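Nuclear polyadenylated RNA-binding protein NAB2 (Saccharomyces cerevisiae, PDB 2V75) binds the poly(A) tails of mRNAs, shielding them from degradation by the exosome, and takes part in poly(A) tail length control and nuclear mRNA export. Local coordinates at residues Lys11-Glu16 against Glu85-Lys90; Ala15-Gly20 against Leu64-Gln69; Gly43-Val48 against Thr70-Leu75; Val48-Ala53 against Val59-Leu64. All blocks are in the same frame, centred on the assembly; numbering follows the deposited sequence.

Interaction 1 of 4, residues Lys11-Glu16 against Glu85-Lys90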
loop_
_atom_site.group_PDB
_atom_site.type_symbol
_atom_site.label_atom_id
_atom_site.label_comp_id
_atom_site.label_asym_id
_atom_site.label_seq_id
_atom_site.Cartn_x
_atom_site.Cartn_y
_atom_site.Cartn_z
ATOM N N LYS A 11 -7.276 1.876 -1.145
ATOM C CA LYS A 11 -6.783 2.864 -0.181
ATOM C C LYS A 11 -6.971 2.304 1.217
ATOM O O LYS A 11 -6.108 2.414 2.066
ATOM C CB LYS A 11 -7.522 4.165 -0.351
ATOM C CG LYS A 11 -7.150 5.015 -1.571
ATOM C CD LYS A 11 -7.992 6.318 -1.535
ATOM C CE LYS A 11 -8.128 6.941 -2.900
ATOM N NZ LYS A 11 -9.288 7.848 -2.940
ATOM N N VAL A 12 -8.079 1.621 1.440
ATOM C CA VAL A 12 -8.309 0.983 2.754
ATOM C C VAL A 12 -7.313 -0.134 2.995
ATOM O O VAL A 12 -6.671 -0.222 4.042
ATOM C CB VAL A 12 -9.720 0.433 2.891
ATOM C CG1 VAL A 12 -9.819 -0.496 4.107
ATOM C CG2 VAL A 12 -10.756 1.562 3.028
ATOM N N ILE A 13 -7.051 -0.933 1.967
ATOM C CA ILE A 13 -6.136 -2.075 2.110
ATOM C C ILE A 13 -4.723 -1.620 2.370
ATOM O O ILE A 13 -4.004 -2.170 3.201
ATOM C CB ILE A 13 -6.164 -2.974 0.857
ATOM C CG1 ILE A 13 -7.444 -3.813 0.867
ATOM C CG2 ILE A 13 -4.916 -3.879 0.770
ATOM C CD1 ILE A 13 -7.722 -4.431 -0.536
ATOM N N VAL A 14 -4.324 -0.553 1.705
ATOM C CA VAL A 14 -2.988 0.028 1.956
ATOM C C VAL A 14 -2.850 0.604 3.380
ATOM O O VAL A 14 -1.861 0.337 4.068
ATOM C CB VAL A 14 -2.648 1.051 0.851
ATOM C CG1 VAL A 14 -1.297 1.797 1.151
ATOM C CG2 VAL A 14 -2.524 0.358 -0.501
ATOM N N ALA A 15 -3.847 1.368 3.810
ATOM C CA ALA A 15 -3.940 1.819 5.196
ATOM C C ALA A 15 -3.843 0.674 6.210
ATOM O O ALA A 15 -3.212 0.826 7.247
ATOM C CB ALA A 15 -5.218 2.680 5.405
ATOM N N GLU A 16 -4.486 -0.458 5.939
ATOM C CA GLU A 16 -4.447 -1.578 6.866
ATOM C C GLU A 16 -3.015 -2.116 6.984
ATOM O O GLU A 16 -2.541 -2.470 8.080
ATOM C CB GLU A 16 -5.416 -2.682 6.421
ATOM C CG GLU A 16 -6.834 -2.262 6.451
ATOM C CD GLU A 16 -7.384 -2.094 7.848
ATOM O OE1 GLU A 16 -7.004 -2.824 8.797
ATOM O OE2 GLU A 16 -8.352 -1.324 7.979
ATOM N N GLU A 85 -12.728 -7.614 2.068
ATOM C CA GLU A 85 -12.724 -8.171 3.437
ATOM C C GLU A 85 -11.670 -9.244 3.612
ATOM O O GLU A 85 -10.902 -9.206 4.568
ATOM C CB GLU A 85 -14.076 -8.802 3.787
ATOM C CG GLU A 85 -15.063 -7.747 4.173
ATOM C CD GLU A 85 -16.414 -8.419 4.489
ATOM O OE1 GLU A 85 -16.515 -9.215 5.526
ATOM O OE2 GLU A 85 -17.366 -8.100 3.681
ATOM N N ASN A 86 -11.663 -10.211 2.687
ATOM C CA ASN A 86 -10.757 -11.348 2.760
ATOM C C ASN A 86 -9.319 -10.835 2.731
ATOM O O ASN A 86 -8.439 -11.326 3.465
ATOM C CB ASN A 86 -10.970 -12.341 1.597
ATOM C CG ASN A 86 -12.265 -13.141 1.694
ATOM O OD1 ASN A 86 -12.783 -13.605 0.662
ATOM N ND2 ASN A 86 -12.786 -13.331 2.926
ATOM N N ILE A 87 -9.082 -9.818 1.900
ATOM C CA ILE A 87 -7.752 -9.254 1.772
ATOM C C ILE A 87 -7.307 -8.533 3.053
ATOM O O ILE A 87 -6.193 -8.719 3.540
ATOM C CB ILE A 87 -7.636 -8.339 0.521
ATOM C CG1 ILE A 87 -7.939 -9.145 -0.757
ATOM C CG2 ILE A 87 -6.274 -7.653 0.537
ATOM C CD1 ILE A 87 -7.827 -8.324 -2.027
ATOM N N VAL A 88 -8.204 -7.723 3.598
ATOM C CA VAL A 88 -8.013 -7.107 4.910
ATOM C C VAL A 88 -7.751 -8.143 6.012
ATOM O O VAL A 88 -6.820 -7.974 6.785
ATOM C CB VAL A 88 -9.238 -6.270 5.285
ATOM C CG1 VAL A 88 -9.144 -5.783 6.752
ATOM C CG2 VAL A 88 -9.385 -5.041 4.370
ATOM N N SER A 89 -8.543 -9.216 6.064
ATOM C CA SER A 89 -8.339 -10.222 7.096
ATOM C C SER A 89 -6.917 -10.818 7.004
ATOM O O SER A 89 -6.276 -11.018 8.027
ATOM C CB SER A 89 -9.454 -11.296 7.089
ATOM O OG SER A 89 -10.417 -10.961 8.093
ATOM N N LYS A 90 -6.409 -11.021 5.793
ATOM C CA LYS A 90 -5.068 -11.573 5.572
ATOM C C LYS A 90 -3.993 -10.600 6.084
ATOM O O LYS A 90 -3.040 -11.013 6.753
ATOM C CB LYS A 90 -4.846 -11.878 4.080
ATOM C CG LYS A 90 -5.483 -13.193 3.554
ATOM C CD LYS A 90 -5.441 -13.231 2.024
ATOM C CE LYS A 90 -6.589 -14.023 1.396
ATOM N NZ LYS A 90 -6.819 -15.301 2.103
#
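Ile13 and Ile87 carry the apolar part of this contact, their side chains crossing at about a right angle. The end methyl of Ile13 does most of the touching: its CD1 lies 3.7 Å from CG2 of Ile87. Behind that methyl, Ile13 CG1 and CG2 each come within 4.0 Å of Ile87 CG2, which therefore faces three carbons of one side chain. The first torsion of Ile13 explains the reach, since chi1 of -76° sets CG1 opposite the carbonyl carbon and an extended second torsion then carries CD1 across to the partner helix. Val88 adds a looser contact, with its CG2 4.2 Å from Ile13 CG1. Both isoleucines are buried, and helix 61-79 helps to cover them: Ile13 leans on Ala74, Ile87 on Ala77 and Leu78.

A carboxylate oxygen passes Val88, but its polar bond is made elsewhere. Glu16 bends at its second torsion, and its OE1 lies 4.2 Å from Val88 CG1, a van der Waals approach. The charge of Glu16 is matched by Arg92, farther along helix 84-93, whose NE forms a salt bridge with OE1.

The backbone geometry agrees with this side-chain arrangement. The two short helical segments run almost in the same direction, 10° apart, with axes 9.8 Å from each other at closest approach, and the CA atoms of Ile13 and Val88 are 6.1 Å apart. The contact joins, side by side, the first and last helices of the all-helical N-terminal domain of Nab2, a member of the PWI-like clan; this domain is required for nuclear export of poly(A) RNA.

Interaction 2 of 4, residues Ala15-Gly20 against Leu64-Gln69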
loop_
_atom_site.group_PDB
_atom_site.type_symbol
_atom_site.label_atom_id
_atom_site.label_comp_id
_atom_site.label_asym_id
_atom_site.label_seq_id
_atom_site.Cartn_x
_atom_site.Cartn_y
_atom_site.Cartn_z
ATOM N N ALA A 15 -3.847 1.368 3.810
ATOM C CA ALA A 15 -3.940 1.819 5.196
ATOM C C ALA A 15 -3.843 0.674 6.210
ATOM O O ALA A 15 -3.212 0.826 7.247
ATOM C CB ALA A 15 -5.218 2.680 5.405
ATOM N N GLU A 16 -4.486 -0.458 5.939
ATOM C CA GLU A 16 -4.447 -1.578 6.866
ATOM C C GLU A 16 -3.015 -2.116 6.984
ATOM O O GLU A 16 -2.541 -2.470 8.080
ATOM C CB GLU A 16 -5.416 -2.682 6.421
ATOM C CG GLU A 16 -6.834 -2.262 6.451
ATOM C CD GLU A 16 -7.384 -2.094 7.848
ATOM O OE1 GLU A 16 -7.004 -2.824 8.797
ATOM O OE2 GLU A 16 -8.352 -1.324 7.979
ATOM N N LYS A 17 -2.349 -2.170 5.847
ATOM C CA LYS A 17 -0.949 -2.637 5.796
ATOM C C LYS A 17 -0.038 -1.683 6.563
ATOM O O LYS A 17 0.718 -2.097 7.454
ATOM C CB LYS A 17 -0.516 -2.795 4.356
ATOM C CG LYS A 17 0.961 -3.230 4.152
ATOM C CD LYS A 17 1.251 -4.597 4.660
ATOM C CE LYS A 17 2.723 -4.907 4.337
ATOM N NZ LYS A 17 3.067 -6.307 4.554
ATOM N N LEU A 18 -0.179 -0.390 6.278
ATOM C CA LEU A 18 0.570 0.661 7.004
ATOM C C LEU A 18 0.352 0.624 8.515
ATOM O O LEU A 18 1.277 0.792 9.335
ATOM C CB LEU A 18 0.197 2.015 6.417
ATOM C CG LEU A 18 0.574 2.274 4.956
ATOM C CD1 LEU A 18 0.004 3.679 4.597
ATOM C CD2 LEU A 18 2.101 2.179 4.761
ATOM N N ALA A 19 -0.888 0.372 8.934
ATOM C CA ALA A 19 -1.185 0.356 10.350
ATOM C C ALA A 19 -0.433 -0.730 11.111
ATOM O O ALA A 19 -0.409 -0.711 12.353
ATOM C CB ALA A 19 -2.699 0.173 10.593
ATOM N N GLY A 20 0.058 -1.727 10.395
ATOM C CA GLY A 20 0.688 -2.883 11.052
ATOM C C GLY A 20 2.202 -2.749 11.154
ATOM O O GLY A 20 2.885 -3.602 11.733
ATOM N N LEU A 64 8.970 0.146 2.528
ATOM C CA LEU A 64 8.148 0.745 1.472
ATOM C C LEU A 64 7.911 -0.265 0.364
ATOM O O LEU A 64 6.811 -0.374 -0.183
ATOM C CB LEU A 64 8.780 2.010 0.869
ATOM C CG LEU A 64 8.789 3.200 1.852
ATOM C CD1 LEU A 64 9.720 4.298 1.327
ATOM C CD2 LEU A 64 7.351 3.694 2.027
ATOM N N ALA A 65 8.964 -0.981 0.002
ATOM C CA ALA A 65 8.834 -2.016 -1.007
ATOM C C ALA A 65 7.815 -3.108 -0.653
ATOM O O ALA A 65 7.017 -3.523 -1.490
ATOM C CB ALA A 65 10.202 -2.632 -1.361
ATOM N N ASN A 66 7.820 -3.576 0.584
ATOM C CA ASN A 66 6.811 -4.515 1.029
ATOM C C ASN A 66 5.399 -3.972 0.875
ATOM O O ASN A 66 4.510 -4.702 0.428
ATOM C CB ASN A 66 7.055 -4.870 2.470
ATOM C CG ASN A 66 6.048 -5.904 2.967
ATOM O OD1 ASN A 66 5.371 -5.710 3.976
ATOM N ND2 ASN A 66 5.962 -7.028 2.240
ATOM N N VAL A 67 5.203 -2.727 1.269
ATOM C CA VAL A 67 3.889 -2.080 1.231
ATOM C C VAL A 67 3.480 -1.967 -0.225
ATOM O O VAL A 67 2.351 -2.314 -0.581
ATOM C CB VAL A 67 3.870 -0.707 1.868
ATOM C CG1 VAL A 67 2.489 -0.004 1.605
ATOM C CG2 VAL A 67 4.207 -0.833 3.383
ATOM N N VAL A 68 4.389 -1.472 -1.056
ATOM C CA VAL A 68 4.091 -1.356 -2.496
ATOM C C VAL A 68 3.767 -2.722 -3.177
ATOM O O VAL A 68 2.790 -2.869 -3.959
ATOM C CB VAL A 68 5.188 -0.519 -3.221
ATOM C CG1 VAL A 68 4.955 -0.591 -4.716
ATOM C CG2 VAL A 68 5.212 0.958 -2.681
ATOM N N GLN A 69 4.597 -3.733 -2.953
ATOM C CA GLN A 69 4.335 -5.102 -3.395
ATOM C C GLN A 69 2.949 -5.582 -2.980
ATOM O O GLN A 69 2.181 -6.121 -3.762
ATOM C CB GLN A 69 5.447 -6.013 -2.842
ATOM C CG GLN A 69 6.750 -5.770 -3.531
ATOM C CD GLN A 69 7.873 -6.633 -2.967
ATOM O OE1 GLN A 69 7.656 -7.346 -1.988
ATOM N NE2 GLN A 69 9.055 -6.540 -3.559
#
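Leu18 and Val67 meet at about a right angle, so that the leucine presents one methyl to the forked end of the valine. Leu18 CD2 is 3.9 Å from Val67 CG1 and equally 3.9 Å from Val67 CG2, an even spacing that places it astride the two branches. Both residues are buried, and helix 28-40 borders the pair, with Val31 against Leu18 and Ile35 against Val67.

Lys17 leaves its helix toward the same valine but crosses it obliquely. Its CG lies 4.1 Å from Val67 CG2, making the aliphatic root of the lysine a cover for that methyl. This packs the C-terminal part of helix 7-18 against helix 61-79, the long helix that also touches the other helices of the PWI-like domain; the CA atoms of Lys17 and Val67 are 6.7 Å apart.

Beyond CG the lysine turns. Its first torsion is extended (178°) and a bend at the second (66°) swings the amine round to Asn66, which it meets at about a right angle. Lys17 NZ donates a hydrogen bond to Asn66 OD1, although the modelled 2.4 Å is too short to trust and the place of OD1 is doubtful. With an alanine here, Val67 CG2 would probably lose the methylene packed on it and Asn66 the ammonium group held near its amide. Thr70, one turn beyond Asn66, also touches the lysine.

Interaction 3 of 4, residues Gly43-Val48 against Thr70-Leu75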
loop_
_atom_site.group_PDB
_atom_site.type_symbol
_atom_site.label_atom_id
_atom_site.label_comp_id
_atom_site.label_asym_id
_atom_site.label_seq_id
_atom_site.Cartn_x
_atom_site.Cartn_y
_atom_site.Cartn_z
ATOM N N GLY A 43 2.365 3.631 -12.344
ATOM C CA GLY A 43 3.747 3.460 -11.848
ATOM C C GLY A 43 4.274 2.017 -11.876
ATOM O O GLY A 43 3.503 1.070 -11.754
ATOM N N THR A 44 5.577 1.856 -12.024
ATOM C CA THR A 44 6.213 0.547 -11.855
ATOM C C THR A 44 6.446 0.334 -10.359
ATOM O O THR A 44 6.347 1.266 -9.593
ATOM C CB THR A 44 7.506 0.480 -12.585
ATOM O OG1 THR A 44 8.362 1.519 -12.103
ATOM C CG2 THR A 44 7.327 0.587 -14.119
ATOM N N VAL A 45 6.723 -0.884 -9.915
ATOM C CA VAL A 45 7.005 -1.109 -8.511
ATOM C C VAL A 45 8.164 -0.205 -8.051
ATOM O O VAL A 45 8.056 0.456 -7.018
ATOM C CB VAL A 45 7.337 -2.594 -8.239
ATOM C CG1 VAL A 45 7.694 -2.719 -6.753
ATOM C CG2 VAL A 45 6.149 -3.501 -8.642
ATOM N N GLU A 46 9.249 -0.208 -8.792
ATOM C CA GLU A 46 10.417 0.624 -8.534
ATOM C C GLU A 46 10.160 2.139 -8.485
ATOM O O GLU A 46 10.605 2.800 -7.548
ATOM C CB GLU A 46 11.453 0.352 -9.621
ATOM C CG GLU A 46 10.849 0.130 -11.053
ATOM C CD GLU A 46 10.646 -1.356 -11.476
ATOM O OE1 GLU A 46 9.768 -2.078 -10.909
ATOM O OE2 GLU A 46 11.385 -1.762 -12.417
ATOM N N SER A 47 9.391 2.653 -9.445
ATOM C CA SER A 47 9.052 4.080 -9.516
ATOM C C SER A 47 8.165 4.484 -8.349
ATOM O O SER A 47 8.275 5.580 -7.807
ATOM C CB SER A 47 8.417 4.470 -10.860
ATOM O OG SER A 47 6.990 4.330 -10.857
ATOM N N VAL A 48 7.268 3.620 -7.920
ATOM C CA VAL A 48 6.430 3.966 -6.795
ATOM C C VAL A 48 7.290 3.961 -5.510
ATOM O O VAL A 48 7.147 4.842 -4.666
ATOM C CB VAL A 48 5.201 3.051 -6.669
ATOM C CG1 VAL A 48 4.423 3.356 -5.390
ATOM C CG2 VAL A 48 4.385 3.125 -8.003
ATOM N N THR A 70 2.586 -5.358 -1.723
ATOM C CA THR A 70 1.296 -5.789 -1.244
ATOM C C THR A 70 0.141 -5.046 -1.929
ATOM O O THR A 70 -0.861 -5.666 -2.304
ATOM C CB THR A 70 1.175 -5.496 0.256
ATOM O OG1 THR A 70 2.184 -6.237 0.926
ATOM C CG2 THR A 70 -0.229 -5.831 0.816
ATOM N N ALA A 71 0.346 -3.772 -2.189
ATOM C CA ALA A 71 -0.652 -2.953 -2.860
ATOM C C ALA A 71 -0.898 -3.489 -4.269
ATOM O O ALA A 71 -2.035 -3.644 -4.648
ATOM C CB ALA A 71 -0.182 -1.497 -2.963
ATOM N N PHE A 72 0.147 -3.697 -5.059
ATOM C CA PHE A 72 -0.091 -4.127 -6.429
ATOM C C PHE A 72 -0.734 -5.505 -6.425
ATOM O O PHE A 72 -1.592 -5.858 -7.226
ATOM C CB PHE A 72 1.218 -4.193 -7.214
ATOM C CG PHE A 72 1.652 -2.904 -7.865
ATOM C CD1 PHE A 72 1.135 -2.500 -9.084
ATOM C CD2 PHE A 72 2.675 -2.160 -7.316
ATOM C CE1 PHE A 72 1.589 -1.321 -9.693
ATOM C CE2 PHE A 72 3.148 -1.005 -7.934
ATOM C CZ PHE A 72 2.607 -0.589 -9.133
ATOM N N PHE A 73 -0.251 -6.358 -5.534
ATOM C CA PHE A 73 -0.791 -7.670 -5.382
ATOM C C PHE A 73 -2.285 -7.647 -5.049
ATOM O O PHE A 73 -3.122 -8.340 -5.678
ATOM C CB PHE A 73 0.046 -8.444 -4.361
ATOM C CG PHE A 73 -0.056 -9.930 -4.496
ATOM C CD1 PHE A 73 0.876 -10.693 -5.205
ATOM C CD2 PHE A 73 -1.136 -10.574 -3.921
ATOM C CE1 PHE A 73 0.748 -12.069 -5.294
ATOM C CE2 PHE A 73 -1.280 -11.961 -4.011
ATOM C CZ PHE A 73 -0.326 -12.700 -4.696
ATOM N N ALA A 74 -2.646 -6.842 -4.056
ATOM C CA ALA A 74 -4.034 -6.677 -3.626
ATOM C C ALA A 74 -4.935 -6.158 -4.762
ATOM O O ALA A 74 -6.039 -6.680 -4.945
ATOM C CB ALA A 74 -4.100 -5.745 -2.438
ATOM N N LEU A 75 -4.436 -5.204 -5.545
ATOM C CA LEU A 75 -5.163 -4.679 -6.696
ATOM C C LEU A 75 -5.493 -5.802 -7.694
ATOM O O LEU A 75 -6.622 -5.901 -8.172
ATOM C CB LEU A 75 -4.348 -3.545 -7.345
ATOM C CG LEU A 75 -4.954 -2.886 -8.592
ATOM C CD1 LEU A 75 -6.372 -2.339 -8.300
ATOM C CD2 LEU A 75 -3.991 -1.794 -9.137
#
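Phe72 has chi1 of -87°, which sets CG opposite its own carbonyl carbon and sends the ring toward Val45 and Gly43. With CG1 anti to the backbone N (chi1 177°), Val45 turns its other branch, CG2, to the ring, and this methyl lies 4.0 Å from Phe72 CD2. The backbone of the valine joins in, its CA 3.9 Å from Phe72 CE2, approaching the ring obliquely.

The far end of the ring meets the loop before the helix. Gly43 O lies near the ring plane, at the edge, 3.2 Å from Phe72 CZ, a placing that sets the carbonyl oxygen against the weakly positive rim of C-H groups. Val48 CG2 reaches the same rim, 4.3 Å from Phe72 CZ. A leucine in place of Phe72 would probably leave Gly43 O without that aromatic edge and Val45 CG2 with less to lie against.

The backbone around the ring is shaped by its own polar bonds. Ser47 N donates to Thr44 OG1 at 3.1 Å, and Thr44 N returns a weak bond to Ser47 OG. This reciprocal pair is a capping box, opening helix 45-55 where the phenylalanine of helix 61-79 abuts it.

Interaction 4 of 4, residues Val48-Ala53 against Val59-Leu64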
loop_
_atom_site.group_PDB
_atom_site.type_symbol
_atom_site.label_atom_id
_atom_site.label_comp_id
_atom_site.label_asym_id
_atom_site.label_seq_id
_atom_site.Cartn_x
_atom_site.Cartn_y
_atom_site.Cartn_z
ATOM N N VAL A 48 7.268 3.620 -7.920
ATOM C CA VAL A 48 6.430 3.966 -6.795
ATOM C C VAL A 48 7.290 3.961 -5.510
ATOM O O VAL A 48 7.147 4.842 -4.666
ATOM C CB VAL A 48 5.201 3.051 -6.669
ATOM C CG1 VAL A 48 4.423 3.356 -5.390
ATOM C CG2 VAL A 48 4.385 3.125 -8.003
ATOM N N VAL A 49 8.148 2.968 -5.347
ATOM C CA VAL A 49 8.983 2.911 -4.136
ATOM C C VAL A 49 9.928 4.106 -4.078
ATOM O O VAL A 49 10.004 4.827 -3.066
ATOM C CB VAL A 49 9.724 1.583 -4.060
ATOM C CG1 VAL A 49 10.667 1.559 -2.836
ATOM C CG2 VAL A 49 8.697 0.454 -3.913
ATOM N N ASP A 50 10.577 4.351 -5.200
ATOM C CA ASP A 50 11.404 5.550 -5.377
ATOM C C ASP A 50 10.701 6.844 -4.928
ATOM O O ASP A 50 11.283 7.621 -4.179
ATOM C CB ASP A 50 11.805 5.712 -6.841
ATOM C CG ASP A 50 12.915 4.809 -7.245
ATOM O OD1 ASP A 50 13.534 4.202 -6.337
ATOM O OD2 ASP A 50 13.178 4.743 -8.477
ATOM N N GLU A 51 9.466 7.074 -5.380
ATOM C CA GLU A 51 8.757 8.303 -5.111
ATOM C C GLU A 51 8.461 8.366 -3.624
ATOM O O GLU A 51 8.659 9.416 -3.008
ATOM C CB GLU A 51 7.490 8.445 -5.974
ATOM C CG GLU A 51 6.513 9.541 -5.607
ATOM C CD GLU A 51 6.803 10.880 -6.281
ATOM O OE1 GLU A 51 7.971 11.081 -6.685
ATOM O OE2 GLU A 51 5.862 11.703 -6.401
ATOM N N LEU A 52 8.025 7.264 -3.023
ATOM C CA LEU A 52 7.694 7.257 -1.598
ATOM C C LEU A 52 8.944 7.529 -0.724
ATOM O O LEU A 52 8.881 8.236 0.295
ATOM C CB LEU A 52 7.073 5.922 -1.197
ATOM C CG LEU A 52 5.713 5.606 -1.806
ATOM C CD1 LEU A 52 5.307 4.087 -1.567
ATOM C CD2 LEU A 52 4.747 6.589 -1.278
ATOM N N ALA A 53 10.047 6.928 -1.126
ATOM C CA ALA A 53 11.328 7.134 -0.455
ATOM C C ALA A 53 11.774 8.589 -0.494
ATOM O O ALA A 53 12.468 9.055 0.427
ATOM C CB ALA A 53 12.412 6.263 -1.045
ATOM N N VAL A 59 10.701 5.892 6.936
ATOM C CA VAL A 59 10.337 4.543 6.518
ATOM C C VAL A 59 11.423 4.026 5.581
ATOM O O VAL A 59 11.820 4.699 4.600
ATOM C CB VAL A 59 9.001 4.487 5.767
ATOM C CG1 VAL A 59 8.459 2.951 5.731
ATOM C CG2 VAL A 59 8.032 5.491 6.428
ATOM N N SER A 60 11.899 2.834 5.891
ATOM C CA SER A 60 12.956 2.213 5.085
ATOM C C SER A 60 12.459 1.890 3.690
ATOM O O SER A 60 11.254 1.639 3.464
ATOM C CB SER A 60 13.495 0.942 5.772
ATOM O OG SER A 60 12.482 -0.036 5.777
ATOM N N ARG A 61 13.388 1.842 2.737
ATOM C CA ARG A 61 13.021 1.404 1.395
ATOM C C ARG A 61 12.537 -0.048 1.402
ATOM O O ARG A 61 11.579 -0.397 0.712
ATOM C CB ARG A 61 14.186 1.649 0.429
ATOM C CG ARG A 61 13.973 1.145 -0.890
ATOM C CD ARG A 61 15.133 1.555 -1.867
ATOM N NE ARG A 61 14.562 1.353 -3.185
ATOM C CZ ARG A 61 14.209 2.291 -4.063
ATOM N NH1 ARG A 61 14.466 3.582 -3.891
ATOM N NH2 ARG A 61 13.646 1.860 -5.188
ATOM N N ASP A 62 13.143 -0.893 2.220
ATOM C CA ASP A 62 12.678 -2.274 2.319
ATOM C C ASP A 62 11.206 -2.311 2.742
ATOM O O ASP A 62 10.374 -2.993 2.143
ATOM C CB ASP A 62 13.514 -3.071 3.328
ATOM C CG ASP A 62 13.138 -4.528 3.331
ATOM O OD1 ASP A 62 13.476 -5.225 2.358
ATOM O OD2 ASP A 62 12.503 -4.938 4.301
ATOM N N THR A 63 10.855 -1.564 3.785
ATOM C CA THR A 63 9.462 -1.506 4.239
ATOM C C THR A 63 8.529 -0.912 3.187
ATOM O O THR A 63 7.450 -1.481 2.896
ATOM C CB THR A 63 9.366 -0.747 5.571
ATOM O OG1 THR A 63 10.018 -1.555 6.532
ATOM C CG2 THR A 63 7.866 -0.487 5.989
ATOM N N LEU A 64 8.970 0.146 2.528
ATOM C CA LEU A 64 8.148 0.745 1.472
ATOM C C LEU A 64 7.911 -0.265 0.364
ATOM O O LEU A 64 6.811 -0.374 -0.183
ATOM C CB LEU A 64 8.780 2.010 0.869
ATOM C CG LEU A 64 8.789 3.200 1.852
ATOM C CD1 LEU A 64 9.720 4.298 1.327
ATOM C CD2 LEU A 64 7.351 3.694 2.027
#
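Leu64 fits against Leu52 and Ala53 where helix 45-55 and helix 61-79 pack as a helical hairpin, joined by a short linker. Register supports the reversal of direction: Val49 lies nearest Leu64, while Ala53, one turn on, lies nearest Arg61.

The largest bump is the forked end of Leu64, and the opposite helix offers a hollow bounded by Val49, Leu52 and Ala53. One prong, CD1, drops onto the backbone, 3.6 Å from Ala53 N and beside the alanine CB. The other prong, CD2, rests against Leu52 CB at 3.9 Å. Nearer the root, Leu64 CB lies 4.2 Å from Val49 CG1, so valine, leucine and alanine together line the side of the hollow that faces helix 61-79.

That same valine methyl is also the floor for an arginine. Arg61 stretches out, CG opposite its backbone N (chi1 175°) and the chain extended to NE, so that its guanidinium lies over Val49 CG1, which sits 3.7 Å from the plane and offset toward the rim. The flat group thus lies over an apolar surface while its edge works on a charge: NH1 and NH2 both grip a single oxygen of Asp50, held in the guanidinium plane, in a salt bridge. Both bonds are bent, about 140° at the hydrogen, as they converge on one acceptor. The carboxylate is turned 63° from that plane. At the start of the second helix, Ser60 is the N-cap, its OG accepting from Thr63 N at 3.0 Å. Arg61 NH1 meets Asp50 OD1 at 2.7 Å, nearly in line with the C-O bond, whereas Arg61 NH2 comes to Asp50 OD1 from above the carboxylate plane at 2.6 Å.

How the interactions relate
Interactions 3 and 4 hold the same two helices, 45-55 and 61-79, at different points, with Val48 common to both; interactions 1 and 2 both use helix 7-18, joining it to helices 84-93 and 61-79. Helix 61-79 thus serves three of the four. Interaction 2 lies nearest the middle of the chain, interaction 3 is a surface contact, and interactions 1 and 4 lie on opposite sides of the centre, about 19 Å apart between centres. Chemistry follows place: aliphatic packing dominates interaction 1, interaction 2 combines buried Leu18-Val67 packing with a partly exposed lysine-asparagine pair, interaction 4 adds a salt bridge between exposed Asp50 and Arg61, and interaction 3 relies on one aromatic ring.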